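Local atomic coordinates of orotidine 5'-phosphate decarboxylase (PDB entry 3TFX), a protein that probably catalyses the decarboxylation of orotidine 5'-monophosphate to UMP, the last step of de novo UMP biosynthesis. Residues D62-D67 / T88-G93; L118-E123 / S156-V161; N74-L79 / D103-G108. All coordinates share one frame; numbering follows the deposited sequence.

Interaction 1. Residues D62-D67 / T88-G93; sequences DLKMHD and TVHALG
Asp62 OD1 is gripped from opposite faces of its carboxylate plane. On the anti side the hydroxyl Thr88 OG1 donates to it at 2.6 Å; on the syn side Lys64 NZ forms a salt bridge with it at 2.9 Å. The threonine hydroxyl also accepts a hydrogen bond from Lys64 N (N to OG1 3.0 Å), a double role suited to tying together two predicted substrate-binding residues. A bend at the last torsion of Lys64 (chi4 54°), the predicted proton donor, turns NZ back to the aspartate. Asp67 of the second subunit also pairs with Lys64, and Lys35 holds Asp62 OD2, giving the alternating lysine-aspartate array characteristic of OMP decarboxylases. The parallel strands join through Met65 N to Thr88 O (3.1 Å) and His90 N to Met65 O (3.0 Å). Further on, His90 CB lies over the rim of one face of the His66 ring, 3.5 Å above its plane, and His66 NE2 comes within 3.4 Å of Gly93 CA, where a side chain would crowd the ring. Replacing His66 by alanine is likely to uncover His90 CB and lose the ND1-to-ND1 hydrogen bond between the dimer's two His66 side chains. Met65, present as selenomethionine, and Val89 share the sheet face opposite Thr88. Met65 packs beneath helix 69-80, which links the two strands in a beta-alpha-beta unit, while strand 117-121 flanks 88-90 on its other edge.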
loop_
_atom_site.group_PDB
_atom_site.type_symbol
_atom_site.label_atom_id
_atom_site.label_comp_id
_atom_site.label_asym_id
_atom_site.label_seq_id
_atom_site.Cartn_x
_atom_site.Cartn_y
_atom_site.Cartn_z
ATOM N N ASP A 62 2.377 2.666 -8.674
ATOM C CA ASP A 62 2.486 3.435 -7.449
ATOM C C ASP A 62 1.492 2.948 -6.387
ATOM O O ASP A 62 0.423 3.547 -6.188
ATOM C CB ASP A 62 2.263 4.911 -7.790
ATOM C CG ASP A 62 2.425 5.844 -6.593
ATOM O OD1 ASP A 62 2.823 5.400 -5.485
ATOM O OD2 ASP A 62 2.144 7.042 -6.779
ATOM N N LEU A 63 1.876 1.876 -5.695
ATOM C CA LEU A 63 1.026 1.216 -4.701
ATOM C C LEU A 63 1.477 1.430 -3.249
ATOM O O LEU A 63 0.799 0.962 -2.328
ATOM C CB LEU A 63 0.973 -0.283 -5.005
ATOM C CG LEU A 63 -0.134 -0.917 -5.851
ATOM C CD1 LEU A 63 -0.934 0.051 -6.742
ATOM C CD2 LEU A 63 0.409 -2.129 -6.641
ATOM N N LYS A 64 2.616 2.105 -3.058
ATOM C CA LYS A 64 3.125 2.516 -1.727
ATOM C C LYS A 64 3.101 1.389 -0.677
ATOM O O LYS A 64 2.492 1.521 0.393
ATOM C CB LYS A 64 2.395 3.766 -1.201
ATOM C CG LYS A 64 2.374 4.948 -2.181
ATOM C CD LYS A 64 1.915 6.241 -1.515
ATOM C CE LYS A 64 1.968 7.432 -2.506
ATOM N NZ LYS A 64 1.203 7.171 -3.786
HETATM N N MSE A 65 3.752 0.275 -0.986
HETATM C CA MSE A 65 3.655 -0.893 -0.102
HETATM C C MSE A 65 4.121 -0.530 1.295
HETATM O O MSE A 65 5.147 0.155 1.460
HETATM C CB MSE A 65 4.430 -2.072 -0.663
HETATM C CG MSE A 65 3.759 -2.712 -1.867
HETATM SE SE MSE A 65 4.909 -4.062 -2.687
HETATM C CE MSE A 65 6.292 -2.848 -3.385
ATOM N N HIS A 66 3.333 -0.937 2.288
ATOM C CA HIS A 66 3.654 -0.678 3.694
ATOM C C HIS A 66 3.152 -1.833 4.597
ATOM O O HIS A 66 1.988 -1.851 5.057
ATOM C CB HIS A 66 3.071 0.671 4.113
ATOM C CG HIS A 66 3.518 1.144 5.459
ATOM N ND1 HIS A 66 2.989 2.264 6.059
ATOM C CD2 HIS A 66 4.416 0.638 6.338
ATOM C CE1 HIS A 66 3.566 2.450 7.232
ATOM N NE2 HIS A 66 4.435 1.475 7.425
ATOM N N ASP A 67 4.048 -2.785 4.840
ATOM C CA ASP A 67 3.741 -4.018 5.554
ATOM C C ASP A 67 5.076 -4.542 6.117
ATOM O O ASP A 67 6.104 -3.876 5.975
ATOM C CB ASP A 67 3.073 -5.020 4.592
ATOM C CG ASP A 67 2.175 -6.032 5.310
ATOM O OD1 ASP A 67 2.564 -6.518 6.382
ATOM O OD2 ASP A 67 1.086 -6.359 4.797
ATOM N N THR A 88 6.683 2.200 -5.603
ATOM C CA THR A 88 6.844 2.860 -4.299
ATOM C C THR A 88 6.655 1.975 -3.055
ATOM O O THR A 88 5.902 0.995 -3.071
ATOM C CB THR A 88 5.861 4.055 -4.160
ATOM O OG1 THR A 88 4.582 3.671 -4.676
ATOM C CG2 THR A 88 6.369 5.259 -4.903
ATOM N N VAL A 89 7.358 2.354 -1.985
ATOM C CA VAL A 89 7.151 1.847 -0.615
ATOM C C VAL A 89 7.166 3.013 0.373
ATOM O O VAL A 89 7.731 4.078 0.084
ATOM C CB VAL A 89 8.241 0.804 -0.159
ATOM C CG1 VAL A 89 8.170 -0.482 -0.976
ATOM C CG2 VAL A 89 9.652 1.402 -0.214
ATOM N N HIS A 90 6.562 2.804 1.541
ATOM C CA HIS A 90 6.657 3.752 2.651
ATOM C C HIS A 90 7.955 3.611 3.441
ATOM O O HIS A 90 8.251 2.525 3.967
ATOM C CB HIS A 90 5.445 3.602 3.582
ATOM C CG HIS A 90 4.264 4.412 3.147
ATOM N ND1 HIS A 90 4.138 5.752 3.442
ATOM C CD2 HIS A 90 3.182 4.084 2.406
ATOM C CE1 HIS A 90 3.017 6.212 2.912
ATOM N NE2 HIS A 90 2.420 5.218 2.281
ATOM N N ALA A 91 8.737 4.696 3.509
ATOM C CA ALA A 91 9.922 4.752 4.371
ATOM C C ALA A 91 9.530 4.591 5.845
ATOM O O ALA A 91 10.294 4.047 6.632
ATOM C CB ALA A 91 10.688 6.068 4.184
ATOM N N LEU A 92 8.338 5.061 6.198
ATOM C CA LEU A 92 7.767 4.836 7.528
ATOM C C LEU A 92 7.713 3.348 7.933
ATOM O O LEU A 92 7.692 3.031 9.123
ATOM C CB LEU A 92 6.376 5.474 7.628
ATOM C CG LEU A 92 6.319 7.002 7.723
ATOM C CD1 LEU A 92 4.859 7.482 7.772
ATOM C CD2 LEU A 92 7.089 7.515 8.931
ATOM N N GLY A 93 7.710 2.457 6.937
ATOM C CA GLY A 93 7.794 1.010 7.170
ATOM C C GLY A 93 9.141 0.531 7.692
ATOM O O GLY A 93 9.276 -0.624 8.126
HETATM O O HOH W 1 4.222 0.085 -5.110
HETATM O O HOH W 2 5.147 1.325 10.125
HETATM O O HOH W 3 7.667 -2.836 8.144
#

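Interaction 2. Residues L118-E123 / S156-V161; sequences LLAVTE and SGADGV
Leu118 and Asp159 begin the pairing of strands 117-121 and 160-162, the fifth and sixth strands of the parallel TIM barrel. Asp159 stands in the turn that leads out of helix 142-155, and its side chain can be followed along the end of the neighbouring strand. Its CB lies 3.7 Å from Leu118 O. CG, set anti to its own carbonyl carbon and beside the backbone N (chi1 -58°), directs the carboxylate to the amide end of Leu118. There OD2 uses its anti lone pair to accept a hydrogen bond from Leu118 N at 2.8 Å, nearly straight (171° at the hydrogen). Lys102, on helix 95-108, makes a salt bridge with that same oxygen, so the carboxylate joins strand and helix, a task for a short acidic side chain with both an amide and a cation within reach. The backbone answers in the other direction: Asp159 N donates to Leu118 O at 2.7 Å in the carbonyl plane, and Gly160 N adds a weak bond to the same oxygen. One step on, Ala120 N donates to Gly160 O at 2.9 Å, the regular parallel pattern. Ala120 and Val161 point to the outer face of the sheet; Ala120 packs on Ala153 of helix 142-155, where a methyl keeps strand and helix close, and its CB touches Val161 CG1 at 4.1 Å. Leu119 points to the barrel interior, where its side chain touches Phe86 and Ile162. Gly160 suits its place because a beta carbon there would collide with the leucine: Leu119 CD2 rests directly on Gly160 CA, 3.7 Å away.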
loop_
_atom_site.group_PDB
_atom_site.type_symbol
_atom_site.label_atom_id
_atom_site.label_comp_id
_atom_site.label_asym_id
_atom_site.label_seq_id
_atom_site.Cartn_x
_atom_site.Cartn_y
_atom_site.Cartn_z
ATOM N N LEU A 118 13.214 1.311 -7.021
ATOM C CA LEU A 118 12.427 1.376 -5.788
ATOM C C LEU A 118 12.447 2.791 -5.254
ATOM O O LEU A 118 13.501 3.327 -4.912
ATOM C CB LEU A 118 12.999 0.427 -4.729
ATOM C CG LEU A 118 12.363 0.389 -3.339
ATOM C CD1 LEU A 118 10.899 -0.060 -3.421
ATOM C CD2 LEU A 118 13.189 -0.539 -2.408
ATOM N N LEU A 119 11.278 3.391 -5.152
ATOM C CA LEU A 119 11.201 4.762 -4.686
ATOM C C LEU A 119 10.523 4.810 -3.330
ATOM O O LEU A 119 9.483 4.181 -3.131
ATOM C CB LEU A 119 10.425 5.621 -5.700
ATOM C CG LEU A 119 10.921 5.596 -7.146
ATOM C CD1 LEU A 119 9.864 6.188 -8.082
ATOM C CD2 LEU A 119 12.230 6.369 -7.261
ATOM N N ALA A 120 11.096 5.569 -2.409
ATOM C CA ALA A 120 10.526 5.700 -1.070
ATOM C C ALA A 120 9.624 6.905 -0.983
ATOM O O ALA A 120 9.969 8.006 -1.438
ATOM C CB ALA A 120 11.614 5.792 -0.008
ATOM N N VAL A 121 8.445 6.674 -0.432
ATOM C CA VAL A 121 7.590 7.747 -0.008
ATOM C C VAL A 121 8.032 8.121 1.380
ATOM O O VAL A 121 8.419 7.270 2.197
ATOM C CB VAL A 121 6.102 7.343 -0.026
ATOM C CG1 VAL A 121 5.237 8.318 0.804
ATOM C CG2 VAL A 121 5.618 7.258 -1.478
ATOM N N THR A 122 7.965 9.410 1.641
ATOM C CA THR A 122 8.518 9.979 2.827
ATOM C C THR A 122 7.305 10.355 3.712
ATOM O O THR A 122 6.743 9.478 4.417
ATOM C CB THR A 122 9.500 11.100 2.352
ATOM O OG1 THR A 122 10.848 10.797 2.736
ATOM C CG2 THR A 122 9.087 12.499 2.680
ATOM N N GLU A 123 6.886 11.616 3.668
ATOM C CA GLU A 123 5.625 12.017 4.262
ATOM C C GLU A 123 4.707 12.394 3.125
ATOM O O GLU A 123 5.094 13.161 2.251
ATOM C CB GLU A 123 5.806 13.194 5.231
ATOM C CG GLU A 123 6.584 12.858 6.516
ATOM C CD GLU A 123 5.828 11.918 7.452
ATOM O OE1 GLU A 123 4.591 11.754 7.316
ATOM O OE2 GLU A 123 6.472 11.340 8.342
ATOM N N SER A 156 19.169 2.082 2.679
ATOM C CA SER A 156 18.453 0.816 2.763
ATOM C C SER A 156 18.100 0.166 1.423
ATOM O O SER A 156 17.216 -0.686 1.371
ATOM C CB SER A 156 17.186 0.989 3.595
ATOM O OG SER A 156 17.496 1.536 4.859
ATOM N N GLY A 157 18.762 0.572 0.345
ATOM C CA GLY A 157 18.493 -0.009 -0.975
ATOM C C GLY A 157 17.467 0.671 -1.874
ATOM O O GLY A 157 17.215 0.205 -2.983
ATOM N N ALA A 158 16.862 1.763 -1.423
ATOM C CA ALA A 158 15.963 2.514 -2.316
ATOM C C ALA A 158 16.776 3.200 -3.410
ATOM O O ALA A 158 17.880 3.663 -3.171
ATOM C CB ALA A 158 15.146 3.528 -1.549
ATOM N N ASP A 159 16.225 3.265 -4.612
ATOM C CA ASP A 159 16.897 3.942 -5.713
ATOM C C ASP A 159 16.572 5.430 -5.793
ATOM O O ASP A 159 17.243 6.187 -6.497
ATOM C CB ASP A 159 16.547 3.259 -7.021
ATOM C CG ASP A 159 16.933 1.806 -7.022
ATOM O OD1 ASP A 159 18.144 1.516 -6.911
ATOM O OD2 ASP A 159 16.028 0.958 -7.131
ATOM N N GLY A 160 15.538 5.844 -5.070
ATOM C CA GLY A 160 15.113 7.235 -5.108
ATOM C C GLY A 160 14.012 7.530 -4.120
ATOM O O GLY A 160 13.632 6.659 -3.332
ATOM N N VAL A 161 13.543 8.784 -4.132
ATOM C CA VAL A 161 12.413 9.211 -3.314
ATOM C C VAL A 161 11.394 10.017 -4.137
ATOM O O VAL A 161 11.730 10.623 -5.150
ATOM C CB VAL A 161 12.850 10.114 -2.143
ATOM C CG1 VAL A 161 13.482 9.301 -1.044
ATOM C CG2 VAL A 161 13.771 11.254 -2.645
#

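Interaction 3. Residues N74-L79 / D103-G108; sequences NGAKAL and DGLIAG
A close helix-helix contact, in which small residues and backbone let the helices come near while the Lys77 methylenes and Leu105 pack at the seam, brings Ala76 and Lys77 of helix 69-80 against Gly104, Leu105, Ala107 and Gly108 of helix 95-108 in the outer layer of the barrel. The short axes approach to 6.9 Å and cross at -36°, nearer than larger interfacial side chains would allow. Gly104 makes this possible. Its carbonyl oxygen meets Lys77 CA at 3.1 Å in a CA-H...O contact, and a beta carbon on it would press on the Ala76 methyl and on Lys77 N. Four residues later Gly108 repeats the theme: its CA lies 3.6 Å from Lys77 O, with an angle of 156° at the hydrogen, and any side chain there would clash with that carbonyl oxygen. The two glycines form a GxxxG motif, whose one-turn spacing puts both on the same flank of the helix as a shallow groove. The two helices are successive in the beta/alpha barrel, each following one of the adjacent strands 58-65 and 86-90. Lys77 fits the groove with its aliphatic part. With CG anti to the backbone N (chi1 -166°), the chain runs out extended; CB touches Gly104 O at 3.4 Å, CG passes Gly108 N at 3.6 Å and lies alongside Ala107 CB, and the ammonium end leads away from the helix 103-108. A lysine suits this border, since its methylenes pack while its charge stays outside the seam. On the side nearer the sheet, Ala76 CB meets Leu105 CD1 at 3.5 Å. Beneath them Ala76 packs on Met65 and Leu105 on Thr87.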
loop_
_atom_site.group_PDB
_atom_site.type_symbol
_atom_site.label_atom_id
_atom_site.label_comp_id
_atom_site.label_asym_id
_atom_site.label_seq_id
_atom_site.Cartn_x
_atom_site.Cartn_y
_atom_site.Cartn_z
ATOM N N ASN A 74 7.626 -10.249 -0.923
ATOM C CA ASN A 74 6.807 -11.021 -1.833
ATOM C C ASN A 74 5.891 -10.175 -2.686
ATOM O O ASN A 74 5.670 -10.503 -3.846
ATOM C CB ASN A 74 6.032 -12.088 -1.071
ATOM C CG ASN A 74 6.937 -13.222 -0.586
ATOM O OD1 ASN A 74 7.745 -13.766 -1.355
ATOM N ND2 ASN A 74 6.793 -13.591 0.677
ATOM N N GLY A 75 5.369 -9.087 -2.114
ATOM C CA GLY A 75 4.600 -8.100 -2.888
ATOM C C GLY A 75 5.452 -7.496 -3.994
ATOM O O GLY A 75 5.042 -7.443 -5.162
ATOM N N ALA A 76 6.655 -7.062 -3.627
ATOM C CA ALA A 76 7.572 -6.420 -4.575
ATOM C C ALA A 76 7.996 -7.393 -5.674
ATOM O O ALA A 76 8.040 -7.022 -6.853
ATOM C CB ALA A 76 8.788 -5.859 -3.852
ATOM N N LYS A 77 8.273 -8.638 -5.285
ATOM C CA LYS A 77 8.605 -9.698 -6.239
ATOM C C LYS A 77 7.491 -9.917 -7.258
ATOM O O LYS A 77 7.741 -10.024 -8.463
ATOM C CB LYS A 77 8.877 -10.997 -5.500
ATOM C CG LYS A 77 9.537 -12.068 -6.329
ATOM C CD LYS A 77 9.546 -13.365 -5.535
ATOM C CE LYS A 77 9.884 -14.542 -6.408
ATOM N NZ LYS A 77 9.727 -15.808 -5.619
ATOM N N ALA A 78 6.261 -9.984 -6.753
ATOM C CA ALA A 78 5.081 -10.097 -7.596
ATOM C C ALA A 78 5.000 -8.943 -8.605
ATOM O O ALA A 78 4.687 -9.163 -9.772
ATOM C CB ALA A 78 3.823 -10.142 -6.732
ATOM N N LEU A 79 5.290 -7.724 -8.158
ATOM C CA LEU A 79 5.243 -6.554 -9.057
ATOM C C LEU A 79 6.336 -6.535 -10.131
ATOM O O LEU A 79 6.077 -6.084 -11.247
ATOM C CB LEU A 79 5.222 -5.224 -8.286
ATOM C CG LEU A 79 4.078 -5.054 -7.277
ATOM C CD1 LEU A 79 4.056 -3.658 -6.665
ATOM C CD2 LEU A 79 2.725 -5.388 -7.918
ATOM N N ASP A 103 15.181 -6.433 -2.547
ATOM C CA ASP A 103 15.525 -7.858 -2.767
ATOM C C ASP A 103 14.405 -8.600 -3.479
ATOM O O ASP A 103 14.649 -9.438 -4.356
ATOM C CB ASP A 103 15.834 -8.570 -1.454
ATOM C CG ASP A 103 17.112 -8.084 -0.816
ATOM O OD1 ASP A 103 18.015 -7.642 -1.549
ATOM O OD2 ASP A 103 17.213 -8.130 0.430
ATOM N N GLY A 104 13.173 -8.287 -3.095
ATOM C CA GLY A 104 11.995 -8.811 -3.794
ATOM C C GLY A 104 11.945 -8.376 -5.249
ATOM O O GLY A 104 11.673 -9.190 -6.138
ATOM N N LEU A 105 12.183 -7.086 -5.496
ATOM C CA LEU A 105 12.264 -6.551 -6.865
ATOM C C LEU A 105 13.295 -7.321 -7.708
ATOM O O LEU A 105 13.008 -7.747 -8.826
ATOM C CB LEU A 105 12.601 -5.043 -6.830
ATOM C CG LEU A 105 11.534 -3.931 -6.974
ATOM C CD1 LEU A 105 10.093 -4.357 -6.736
ATOM C CD2 LEU A 105 11.868 -2.651 -6.179
ATOM N N ILE A 106 14.488 -7.508 -7.150
ATOM C CA ILE A 106 15.565 -8.281 -7.800
ATOM C C ILE A 106 15.144 -9.727 -8.126
ATOM O O ILE A 106 15.350 -10.206 -9.245
ATOM C CB ILE A 106 16.872 -8.249 -6.948
ATOM C CG1 ILE A 106 17.401 -6.802 -6.856
ATOM C CG2 ILE A 106 17.936 -9.197 -7.522
ATOM C CD1 ILE A 106 18.630 -6.608 -5.976
ATOM N N ALA A 107 14.520 -10.397 -7.162
ATOM C CA ALA A 107 14.074 -11.789 -7.320
ATOM C C ALA A 107 12.981 -11.954 -8.374
ATOM O O ALA A 107 12.914 -12.979 -9.052
ATOM C CB ALA A 107 13.597 -12.340 -5.972
ATOM N N GLY A 108 12.130 -10.947 -8.523
ATOM C CA GLY A 108 11.005 -11.032 -9.444
ATOM C C GLY A 108 11.268 -10.544 -10.856
ATOM O O GLY A 108 10.431 -10.719 -11.734
#

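Overall arrangement
Interactions 1 and 2 are neighbours in the barrel wall, since strands 86-90 and 117-121 are hydrogen-bonded to each other, whereas interaction 3 belongs to the helical layer outside. All three are largely buried, but interaction 3 borders the surface at Ala107 and the lysine chain. Their chemistry follows their place: interaction 1, at the predicted substrate site and the dimer interface, is rich in charges and histidines; interaction 2 relies on backbone pairing with one carboxylate at the strand's start; interaction 3 has only apolar and CA-H...O contacts. Interaction 3 rests on both others, Ala76 against the selenium of Met65 and Leu105 against Leu118.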